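Local structure of aromatic-amino-acid transaminase TyrB (Burkholderia cenocepacia K56-2Valvano, 4WD2) at residues Val37-Gly42 against Val375-Ser380; Leu185-His190 against Pro216-Ala221; Tyr259-Gly264 against Gln295-Lys300. The protein probably catalyses the reversible transfer of amino groups between aromatic amino acids and 2-oxo acids, using pyridoxal phosphate carried on a lysine as cofactor. One frame throughout, in Å; residues are numbered along the deposited sequence.

Overall arrangement
From the N terminus, the chain first supplies residues 37-42, whose partner 375-380 follows only near the C-terminal end. Contact 1 therefore closes a loop of more than 330 residues, joining two short parallel strands beside helices 20-30, 363-371 and 393-405. Contacts 2 and 3 are both nested within that loop and follow one another in series. Contact 2 ties strand 182-186 to strand 215-220 in the large mixed sheet; contact 3 then joins the turn before strand 264-269 to residues 295-300, which run into helix 297-307, next to the second subunit. The three do not touch; the nearest atoms of contacts 1 and 3 are about 5 Å apart.

Contact 1. Residues Val37-Gly42 against Val375-Ser380; sequences VNLSIG and VYILRS
N38 OD1, which comes within 3.9 Å of Y376 CB across the contact, is gripped by two donors of S40. The hydroxyl S40 OG lies in the plane of the N38 carboxamide, on a lone pair, at 2.6 Å from N38 OD1. S40 N donates to N38 OD1 over 3.1 Å from above that plane, which makes an Asx turn. S40 OG reaches that oxygen from between its own backbone N and carbonyl carbon (chi1 70°), and N38 ND2 is bonded to N25 OD1 of helix 20-30. The Asx turn falls just where the chain leaves the parallel pairing of V37 with V375 and N38 with Y376. Two backbone bonds hold this pairing: Y376 N donates to V37 O at 2.8 Å, nearly in line with the carbonyl, and L39 N donates to Y376 O at 2.8 Å. V37 O also meets the edge of the Y376 ring near its plane. That ring is set at 68° to the N38 amide, packs edge-to-face with F28, and sends its hydroxyl to D31 OD2. On the other side of the pair the contact is aliphatic: V375 CG2 touches V37 CB at 4.1 Å, while I377 CG2 nestles against L39 CB at 4.0 Å. V396 of helix 393-405 lies on V37 and L39 and A399 on V375, whereas I377 packs on V366 and L369 of helix 363-371. S40 CB rests on L378 CD2. N38 OD1 is thus satisfied within its own turn, the V37 and V375 face is aliphatic, and the N38 and Y376 face carries the polar groups.

Contact 2. Residues Leu185-His190 against Pro216-Ala221; sequences LHACCH and PFVDMA
A187 CB packs against both V218 CG1 and M220 CB, 3.6 Å from each, just past the end of strand 182-186. M220 CG, anti to its backbone N (chi1 -172°), stays close to that methyl before the chain bends at its thioether. On the same face, the L185 side chain runs obliquely to the P216 ring, its CD1 4.0 Å from P216 CB. Between these side chains runs a regular parallel ladder. L185 N donates to F217 O, D219 N returns a nearly straight bond of 2.7 Å to L185 O (175° at the hydrogen), and A187 N reaches D219 O at 3.1 Å from well above its carbonyl plane. D219 O is shared: a water 2.6 Å from it donates to D219 O and accepts from A221 N, tying in the turn that follows the strand. H186 and D219 point to the other face. The H186 ring takes H190 CD2 over its centre, 3.3 Å above the plane, and its NE2 bonds to S137 OG. D219 OD2 is bonded to H141 NE2 and also lies close to N1 of the cofactor-lysine residue at position 254 (whether bonded is undecided), consistent with the aspartate that faces the pyridine nitrogen in aminotransferases of this family. The whole forms the sheet half of a beta-alpha-beta unit: its crossover helix 199-211 packs L205 and I209 over L185 and P216, helix 110-125 meets F217 and D219 on the opposite face, and strand 246-251 continues the parallel sheet beyond 215-220.

Contact 3. Residues Tyr259-Gly264 against Gln295-Lys300; sequences YGERVG and QTYGAK
Q295 NE2 inserts between two successive carbonyls of the opposite turn. Its sounder bond goes to R262 O at 2.8 Å (150° at the hydrogen), with the nitrogen above the carbonyl plane; the one to E261 O, 2.7 Å away, is badly bent and weak. To get there the Q295 side chain leaves between its backbone N and carbonyl carbon (chi1 82°) and bends again at the next bond. Beside this amide, V263 CG1 lies directly on the helix backbone, 3.6 Å from G298 C and nearly as near A299 N. G298 has no side chain, and this lets the valine methyl press so close to the helix backbone. E261 extends along the same flank, its CD 4.2 Å from Y297 CD1 and oblique to that ring. Its OE1 accepts from a water at 2.7 Å, which takes a weak bond from G298 N. The stronger hold on this carboxylate comes from Y297 N of the second subunit. In the next shell, R262 sits in the left-handed backbone region, which turns E261 O and R262 O to the same partner. Its guanidinium folds back, NH2 donating to Y259 O at 3.1 Å, in the guanidinium plane, while NH1 is hydrogen-bonded to a phosphate oxygen, OP3, of the cofactor-lysine residue at position 254 and to Y291 O of the second subunit. The turn that meets helix 297-307 thus also carries a phosphate-binding arginine. Around it, Y82 of helix 80-91 packs on V263 and A299, E61 of helix 55-65 lies on Y297, G260 O bonds to T296 OG1 of the second subunit, and the chain continues from V263 into strand 264-269 of the large sheet, beside strand 103-108.

Contact 1. Residues Val37-Gly42 against Val375-Ser380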
# COMPACT_ATOMS: atom_id res chain seq x y z
N VAL A 37 -4.72 6.39 33.77
CA VAL A 37 -4.16 5.25 33.06
C VAL A 37 -4.91 5.01 31.75
O VAL A 37 -6.15 4.93 31.74
CB VAL A 37 -4.20 3.96 33.92
CG1 VAL A 37 -3.66 2.78 33.14
CG2 VAL A 37 -3.43 4.14 35.21
N ASN A 38 -4.17 4.91 30.65
CA ASN A 38 -4.77 4.68 29.33
C ASN A 38 -4.54 3.26 28.87
O ASN A 38 -3.39 2.83 28.70
CB ASN A 38 -4.20 5.67 28.31
CG ASN A 38 -5.00 5.71 27.02
OD1 ASN A 38 -6.05 5.08 26.91
ND2 ASN A 38 -4.53 6.48 26.05
N LEU A 39 -5.62 2.52 28.67
CA LEU A 39 -5.53 1.15 28.19
C LEU A 39 -6.38 1.02 26.93
O LEU A 39 -6.84 -0.07 26.59
CB LEU A 39 -5.99 0.16 29.26
CG LEU A 39 -5.35 0.26 30.65
CD1 LEU A 39 -6.08 -0.61 31.64
CD2 LEU A 39 -3.87 -0.10 30.62
N SER A 40 -6.58 2.14 26.24
CA SER A 40 -7.44 2.17 25.06
C SER A 40 -6.66 1.98 23.77
O SER A 40 -7.24 1.61 22.75
CB SER A 40 -8.22 3.49 25.01
OG SER A 40 -7.36 4.57 24.72
N ILE A 41 -5.35 2.23 23.79
CA ILE A 41 -4.54 2.09 22.59
C ILE A 41 -4.05 0.65 22.42
O ILE A 41 -3.30 0.12 23.25
CB ILE A 41 -3.35 3.07 22.60
CG1 ILE A 41 -3.86 4.50 22.78
CG2 ILE A 41 -2.54 2.95 21.31
CD1 ILE A 41 -2.79 5.51 23.14
N GLY A 42 -4.49 0.02 21.34
CA GLY A 42 -4.27 -1.40 21.13
C GLY A 42 -2.96 -1.74 20.44
O GLY A 42 -2.96 -2.27 19.32
N VAL A 375 -9.22 5.59 34.77
CA VAL A 375 -8.70 4.47 33.99
C VAL A 375 -9.53 4.32 32.71
O VAL A 375 -10.75 4.20 32.76
CB VAL A 375 -8.73 3.15 34.80
CG1 VAL A 375 -8.47 1.95 33.89
CG2 VAL A 375 -7.70 3.20 35.92
N TYR A 376 -8.85 4.35 31.57
CA TYR A 376 -9.53 4.44 30.28
C TYR A 376 -9.48 3.14 29.47
O TYR A 376 -8.41 2.69 29.06
CB TYR A 376 -8.91 5.58 29.44
CG TYR A 376 -9.16 6.99 29.94
CD1 TYR A 376 -8.68 7.42 31.18
CD2 TYR A 376 -9.83 7.92 29.15
CE1 TYR A 376 -8.89 8.73 31.63
CE2 TYR A 376 -10.04 9.23 29.59
CZ TYR A 376 -9.57 9.63 30.82
OH TYR A 376 -9.79 10.92 31.25
N ILE A 377 -10.65 2.55 29.24
CA ILE A 377 -10.79 1.42 28.32
C ILE A 377 -11.92 1.71 27.34
O ILE A 377 -12.61 2.72 27.47
CB ILE A 377 -11.04 0.08 29.06
CG1 ILE A 377 -12.36 0.11 29.83
CG2 ILE A 377 -9.89 -0.24 30.00
CD1 ILE A 377 -12.72 -1.22 30.47
N LEU A 378 -12.12 0.85 26.34
CA LEU A 378 -13.13 1.11 25.33
C LEU A 378 -14.54 0.90 25.86
O LEU A 378 -14.73 0.19 26.85
CB LEU A 378 -12.93 0.22 24.10
CG LEU A 378 -11.68 0.43 23.24
CD1 LEU A 378 -11.86 -0.25 21.90
CD2 LEU A 378 -11.39 1.91 23.06
N ARG A 379 -15.52 1.50 25.19
CA ARG A 379 -16.92 1.36 25.57
C ARG A 379 -17.36 -0.11 25.57
O ARG A 379 -18.26 -0.49 26.32
CB ARG A 379 -17.82 2.16 24.62
N SER A 380 -16.72 -0.92 24.74
CA SER A 380 -17.03 -2.35 24.66
C SER A 380 -16.52 -3.14 25.87
O SER A 380 -16.90 -4.30 26.07
CB SER A 380 -16.43 -2.95 23.40
OG SER A 380 -15.02 -2.98 23.52

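Contact 2. Residues Leu185-His190 against Pro216-Ala221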
# COMPACT_ATOMS: atom_id res chain seq x y z
N LEU A 185 -11.11 -16.14 10.45
CA LEU A 185 -10.78 -16.73 11.74
C LEU A 185 -9.53 -16.10 12.33
O LEU A 185 -8.53 -15.93 11.63
CB LEU A 185 -10.59 -18.24 11.59
CG LEU A 185 -11.80 -18.98 11.03
CD1 LEU A 185 -11.37 -20.20 10.24
CD2 LEU A 185 -12.76 -19.37 12.16
N HIS A 186 -9.59 -15.73 13.61
CA HIS A 186 -8.39 -15.30 14.31
C HIS A 186 -7.57 -16.55 14.63
O HIS A 186 -8.09 -17.52 15.17
CB HIS A 186 -8.75 -14.53 15.59
CG HIS A 186 -9.50 -13.26 15.34
ND1 HIS A 186 -9.05 -12.04 15.81
CD2 HIS A 186 -10.66 -13.02 14.70
CE1 HIS A 186 -9.91 -11.10 15.45
NE2 HIS A 186 -10.90 -11.67 14.78
N ALA A 187 -6.29 -16.53 14.28
CA ALA A 187 -5.41 -17.67 14.55
C ALA A 187 -5.22 -17.88 16.05
O ALA A 187 -5.15 -19.01 16.54
CB ALA A 187 -4.06 -17.48 13.88
N CYS A 188 -5.12 -16.77 16.78
CA CYS A 188 -4.94 -16.77 18.22
C CYS A 188 -4.95 -15.31 18.65
O CYS A 188 -5.02 -14.43 17.79
CB CYS A 188 -3.63 -17.44 18.64
SG CYS A 188 -2.16 -16.61 18.01
N CYS A 189 -4.87 -15.05 19.96
CA CYS A 189 -4.82 -13.68 20.48
C CYS A 189 -5.95 -12.83 19.92
O CYS A 189 -5.71 -11.79 19.30
CB CYS A 189 -3.46 -13.05 20.18
SG CYS A 189 -2.06 -13.91 20.97
N HIS A 190 -7.18 -13.29 20.12
CA HIS A 190 -8.35 -12.68 19.51
C HIS A 190 -8.46 -11.20 19.82
O HIS A 190 -8.28 -10.76 20.95
CB HIS A 190 -9.62 -13.40 19.95
CG HIS A 190 -10.85 -12.98 19.20
ND1 HIS A 190 -11.70 -11.99 19.66
CD2 HIS A 190 -11.37 -13.41 18.03
CE1 HIS A 190 -12.69 -11.83 18.80
NE2 HIS A 190 -12.51 -12.68 17.80
N PRO A 216 -11.51 -20.95 4.57
CA PRO A 216 -10.98 -20.28 5.75
C PRO A 216 -9.96 -19.20 5.41
O PRO A 216 -9.01 -19.42 4.64
CB PRO A 216 -10.32 -21.43 6.53
CG PRO A 216 -9.95 -22.42 5.49
CD PRO A 216 -11.04 -22.34 4.45
N PHE A 217 -10.19 -18.02 5.97
CA PHE A 217 -9.27 -16.90 5.87
C PHE A 217 -8.75 -16.64 7.29
O PHE A 217 -9.44 -16.03 8.11
CB PHE A 217 -9.96 -15.66 5.29
CG PHE A 217 -9.03 -14.68 4.62
CD1 PHE A 217 -9.48 -13.89 3.58
CD2 PHE A 217 -7.71 -14.56 5.03
CE1 PHE A 217 -8.64 -13.00 2.96
CE2 PHE A 217 -6.86 -13.66 4.41
CZ PHE A 217 -7.33 -12.88 3.38
N VAL A 218 -7.56 -17.15 7.58
CA VAL A 218 -6.99 -17.01 8.91
C VAL A 218 -6.22 -15.70 9.02
O VAL A 218 -5.39 -15.39 8.18
CB VAL A 218 -6.07 -18.17 9.27
CG1 VAL A 218 -5.55 -18.01 10.69
CG2 VAL A 218 -6.81 -19.50 9.12
N ASP A 219 -6.55 -14.94 10.07
CA ASP A 219 -5.93 -13.66 10.37
C ASP A 219 -5.00 -13.87 11.57
O ASP A 219 -5.48 -14.05 12.70
CB ASP A 219 -7.01 -12.59 10.66
CG ASP A 219 -6.45 -11.18 10.77
OD1 ASP A 219 -5.23 -11.00 10.93
OD2 ASP A 219 -7.26 -10.23 10.70
N MET A 220 -3.69 -13.89 11.33
CA MET A 220 -2.72 -14.09 12.39
C MET A 220 -1.90 -12.83 12.58
O MET A 220 -0.82 -12.68 12.00
CB MET A 220 -1.81 -15.28 12.07
CG MET A 220 -0.88 -15.67 13.23
SD MET A 220 -0.01 -17.21 12.94
CE MET A 220 0.74 -16.85 11.35
N ALA A 221 -2.41 -11.91 13.40
CA ALA A 221 -1.79 -10.61 13.55
C ALA A 221 -0.82 -10.56 14.73
O ALA A 221 -0.03 -9.61 14.85
CB ALA A 221 -2.87 -9.54 13.70
O HOH W 1 -4.79 -12.66 14.80

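Contact 3. Residues Tyr259-Gly264 against Gln295-Lys300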
# COMPACT_ATOMS: atom_id res chain seq x y z
N TYR A 259 4.70 -1.12 13.32
CA TYR A 259 3.38 -0.67 12.90
C TYR A 259 3.43 0.27 11.70
O TYR A 259 2.76 0.04 10.70
CB TYR A 259 2.66 0.04 14.06
CG TYR A 259 2.72 -0.70 15.37
CD1 TYR A 259 1.72 -1.60 15.74
CD2 TYR A 259 3.79 -0.51 16.24
CE1 TYR A 259 1.79 -2.28 16.94
CE2 TYR A 259 3.86 -1.19 17.44
CZ TYR A 259 2.86 -2.07 17.78
OH TYR A 259 2.94 -2.75 18.98
N GLY A 260 4.27 1.29 11.81
CA GLY A 260 4.29 2.37 10.83
C GLY A 260 5.09 2.11 9.56
O GLY A 260 5.17 2.98 8.69
N GLU A 261 5.71 0.94 9.46
CA GLU A 261 6.43 0.61 8.24
C GLU A 261 5.67 -0.41 7.39
O GLU A 261 6.16 -0.86 6.35
CB GLU A 261 7.84 0.09 8.56
CG GLU A 261 8.77 1.09 9.27
CD GLU A 261 9.04 2.39 8.49
OE1 GLU A 261 8.63 2.53 7.32
OE2 GLU A 261 9.69 3.29 9.07
N ARG A 262 4.46 -0.75 7.83
CA ARG A 262 3.49 -1.53 7.05
C ARG A 262 4.07 -2.79 6.41
O ARG A 262 4.27 -2.85 5.19
CB ARG A 262 2.86 -0.64 5.97
CG ARG A 262 2.38 0.72 6.48
CD ARG A 262 1.47 0.62 7.69
NE ARG A 262 0.26 -0.14 7.42
CZ ARG A 262 -0.20 -1.12 8.19
NH1 ARG A 262 -1.31 -1.77 7.86
NH2 ARG A 262 0.46 -1.45 9.29
N VAL A 263 4.32 -3.80 7.23
CA VAL A 263 4.87 -5.05 6.74
C VAL A 263 4.05 -6.25 7.21
O VAL A 263 3.70 -6.37 8.38
CB VAL A 263 6.34 -5.23 7.18
CG1 VAL A 263 7.25 -4.47 6.23
CG2 VAL A 263 6.52 -4.74 8.61
N GLY A 264 3.72 -7.11 6.25
CA GLY A 264 2.94 -8.30 6.52
C GLY A 264 3.08 -9.29 5.39
O GLY A 264 3.86 -9.07 4.46
N GLN A 295 6.80 -1.80 -0.74
CA GLN A 295 7.96 -0.98 -0.40
C GLN A 295 9.13 -1.80 0.13
O GLN A 295 8.98 -2.96 0.53
CB GLN A 295 7.59 0.11 0.61
CG GLN A 295 7.54 -0.33 2.07
CD GLN A 295 6.28 -1.13 2.43
OE1 GLN A 295 5.65 -1.74 1.58
NE2 GLN A 295 5.92 -1.10 3.70
N THR A 296 10.30 -1.17 0.13
CA THR A 296 11.55 -1.88 0.31
C THR A 296 12.06 -1.86 1.74
O THR A 296 12.52 -2.88 2.25
CB THR A 296 12.63 -1.28 -0.62
OG1 THR A 296 12.24 -1.47 -1.99
CG2 THR A 296 13.98 -1.92 -0.39
N TYR A 297 11.99 -0.70 2.38
CA TYR A 297 12.68 -0.51 3.65
C TYR A 297 12.28 -1.54 4.72
O TYR A 297 13.12 -2.34 5.16
CB TYR A 297 12.44 0.90 4.18
CG TYR A 297 13.27 1.17 5.41
CD1 TYR A 297 12.69 1.20 6.67
CD2 TYR A 297 14.64 1.37 5.31
CE1 TYR A 297 13.45 1.43 7.79
CE2 TYR A 297 15.41 1.60 6.44
CZ TYR A 297 14.81 1.64 7.68
OH TYR A 297 15.57 1.87 8.81
N GLY A 298 11.02 -1.53 5.14
CA GLY A 298 10.53 -2.46 6.14
C GLY A 298 10.75 -3.94 5.83
O GLY A 298 11.06 -4.74 6.72
N ALA A 299 10.59 -4.32 4.56
CA ALA A 299 10.80 -5.71 4.16
C ALA A 299 12.28 -6.13 4.26
O ALA A 299 12.58 -7.27 4.61
CB ALA A 299 10.28 -5.93 2.75
N LYS A 300 13.19 -5.22 3.93
CA LYS A 300 14.62 -5.47 4.09
C LYS A 300 14.96 -5.70 5.55
O LYS A 300 15.75 -6.59 5.87
CB LYS A 300 15.45 -4.30 3.55
CG LYS A 300 15.56 -4.24 2.03
CD LYS A 300 16.37 -5.39 1.45
CE LYS A 300 16.85 -5.06 0.04
NZ LYS A 300 17.40 -6.24 -0.69
O HOH W 2 8.83 1.06 5.03